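Side-chain contact in protein archease (Thermotoga maritima, PDB 1J5U), which probably activates the tRNA-splicing ligase RtcB by promoting its guanylylation, and binds calcium: residues Asn41-Glu46 with Thr109-Leu114. Numbering follows the deposited sequence.
Sequences NILLEE and TEIKAL
Glu46 extends its first torsion (chi1 -178°) and then bends at chi2 (56°), which brings its OE2 to the hydroxyl of Thr109 while its CB and CG remain beside Ile111. This contact joins helix 32-47 to the approach of strand 113-124 in the archease fold, where the helix packs against a three-stranded antiparallel sheet.

Two hydrogen bonds tie Thr109 to Glu46. The amide N of Thr109 donates to the backbone O of Glu46 over 3.1 Å. The hydroxyl OG1 of Thr109 gives a weak bond to OE2 of Glu46 at 2.8 Å. A single residue thus engages both the main chain and the side chain of Glu46 near the end of the helix.

Ile111, on the same extended segment, is buried. Its chain runs nearly straight to CD1, and this methyl lies 3.6 Å from CG of Glu46 and 3.9 Å from CB of Glu46. These two approaches bring the aliphatic part of the acidic residue into the apolar packing; the two side chains cross at about a right angle. Leu43 in turn touches Trp76 of helix 66-81, and Ile111 touches Phe134 of strand 127-135.

Beyond Ile111, Lys112 and Ala113 both pair with Asp135, forming a classic beta bulge. Asp135 and Thr136 are calcium ligands, and Thr109 touches Thr136, which places the contact next to the metal site, with the side chain of Thr109 about 9 Å from the calcium ion. On the helix side, CD1 of Ile111 also meets CD2 of Leu43, 3.7 Å away.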
loop_
_atom_site.group_PDB
_atom_site.type_symbol
_atom_site.label_atom_id
_atom_site.label_comp_id
_atom_site.label_asym_id
_atom_site.label_seq_id
_atom_site.Cartn_x
_atom_site.Cartn_y
_atom_site.Cartn_z
ATOM N N ASN A 41 5.278 1.548 3.928
ATOM C CA ASN A 41 5.370 2.401 5.111
ATOM C C ASN A 41 3.996 2.929 5.542
ATOM O O ASN A 41 3.680 2.935 6.725
ATOM C CB ASN A 41 6.328 3.583 4.852
ATOM C CG ASN A 41 7.769 3.141 4.714
ATOM O OD1 ASN A 41 8.116 2.023 5.097
ATOM N ND2 ASN A 41 8.622 4.017 4.175
ATOM N N ILE A 42 3.188 3.359 4.581
ATOM C CA ILE A 42 1.854 3.879 4.862
ATOM C C ILE A 42 0.967 2.825 5.532
ATOM O O ILE A 42 0.324 3.105 6.556
ATOM C CB ILE A 42 1.157 4.383 3.555
ATOM C CG1 ILE A 42 1.857 5.656 3.036
ATOM C CG2 ILE A 42 -0.342 4.656 3.823
ATOM C CD1 ILE A 42 1.313 6.169 1.702
ATOM N N LEU A 43 0.941 1.614 4.960
ATOM C CA LEU A 43 0.139 0.517 5.498
ATOM C C LEU A 43 0.484 0.186 6.959
ATOM O O LEU A 43 -0.412 0.050 7.807
ATOM C CB LEU A 43 0.296 -0.752 4.607
ATOM C CG LEU A 43 -0.269 -0.676 3.175
ATOM C CD1 LEU A 43 -0.003 -2.004 2.443
ATOM C CD2 LEU A 43 -1.790 -0.394 3.215
ATOM N N LEU A 44 1.772 0.071 7.258
ATOM C CA LEU A 44 2.245 -0.241 8.614
ATOM C C LEU A 44 1.940 0.885 9.615
ATOM O O LEU A 44 1.503 0.642 10.747
ATOM C CB LEU A 44 3.758 -0.461 8.601
ATOM C CG LEU A 44 4.241 -1.637 7.746
ATOM C CD1 LEU A 44 5.764 -1.714 7.757
ATOM C CD2 LEU A 44 3.633 -2.908 8.297
ATOM N N GLU A 45 2.190 2.109 9.183
ATOM C CA GLU A 45 1.967 3.281 10.021
ATOM C C GLU A 45 0.484 3.556 10.259
ATOM O O GLU A 45 0.054 3.731 11.400
ATOM C CB GLU A 45 2.631 4.495 9.367
ATOM C CG GLU A 45 2.125 5.851 9.853
ATOM C CD GLU A 45 2.570 6.975 8.926
ATOM O OE1 GLU A 45 3.789 7.102 8.704
ATOM O OE2 GLU A 45 1.700 7.720 8.420
ATOM N N GLU A 46 -0.296 3.570 9.182
ATOM C CA GLU A 46 -1.719 3.852 9.266
ATOM C C GLU A 46 -2.459 2.803 10.093
ATOM O O GLU A 46 -3.363 3.126 10.883
ATOM C CB GLU A 46 -2.287 3.942 7.842
ATOM C CG GLU A 46 -3.748 4.280 7.728
ATOM C CD GLU A 46 -4.106 5.568 8.430
ATOM O OE1 GLU A 46 -3.334 6.547 8.346
ATOM O OE2 GLU A 46 -5.172 5.600 9.057
ATOM N N THR A 109 -6.270 2.529 11.905
ATOM C CA THR A 109 -7.325 2.529 10.914
ATOM C C THR A 109 -7.110 1.419 9.906
ATOM O O THR A 109 -6.088 1.395 9.220
ATOM C CB THR A 109 -7.349 3.868 10.152
ATOM O OG1 THR A 109 -7.076 4.942 11.061
ATOM C CG2 THR A 109 -8.702 4.083 9.514
ATOM N N GLU A 110 -8.075 0.515 9.804
ATOM C CA GLU A 110 -7.993 -0.593 8.856
ATOM C C GLU A 110 -8.131 -0.090 7.421
ATOM O O GLU A 110 -9.110 0.570 7.089
ATOM C CB GLU A 110 -9.108 -1.599 9.128
ATOM C CG GLU A 110 -9.230 -2.027 10.591
ATOM C CD GLU A 110 -10.295 -1.236 11.348
ATOM O OE1 GLU A 110 -10.140 0.002 11.506
ATOM O OE2 GLU A 110 -11.299 -1.863 11.773
ATOM N N ILE A 111 -7.155 -0.390 6.568
ATOM C CA ILE A 111 -7.237 0.034 5.183
ATOM C C ILE A 111 -7.850 -1.102 4.376
ATOM O O ILE A 111 -7.356 -2.236 4.408
ATOM C CB ILE A 111 -5.839 0.406 4.619
ATOM C CG1 ILE A 111 -5.359 1.712 5.259
ATOM C CG2 ILE A 111 -5.899 0.542 3.106
ATOM C CD1 ILE A 111 -3.939 2.140 4.853
ATOM N N LYS A 112 -8.930 -0.789 3.662
ATOM C CA LYS A 112 -9.645 -1.764 2.851
ATOM C C LYS A 112 -9.043 -1.997 1.474
ATOM O O LYS A 112 -9.105 -3.107 0.928
ATOM C CB LYS A 112 -11.098 -1.320 2.653
ATOM C CG LYS A 112 -11.931 -1.258 3.923
ATOM C CD LYS A 112 -13.344 -0.800 3.595
ATOM C CE LYS A 112 -14.172 -0.586 4.852
ATOM N NZ LYS A 112 -15.446 0.126 4.516
ATOM N N ALA A 113 -8.491 -0.945 0.887
ATOM C CA ALA A 113 -7.923 -1.077 -0.435
ATOM C C ALA A 113 -7.233 0.185 -0.916
ATOM O O ALA A 113 -7.493 1.289 -0.410
ATOM C CB ALA A 113 -9.039 -1.415 -1.442
ATOM N N LEU A 114 -6.357 -0.003 -1.897
ATOM C CA LEU A 114 -5.739 1.118 -2.571
ATOM C C LEU A 114 -6.695 1.264 -3.757
ATOM O O LEU A 114 -7.033 0.265 -4.402
ATOM C CB LEU A 114 -4.342 0.775 -3.097
ATOM C CG LEU A 114 -3.778 1.831 -4.054
ATOM C CD1 LEU A 114 -3.572 3.178 -3.323
ATOM C CD2 LEU A 114 -2.443 1.322 -4.601
#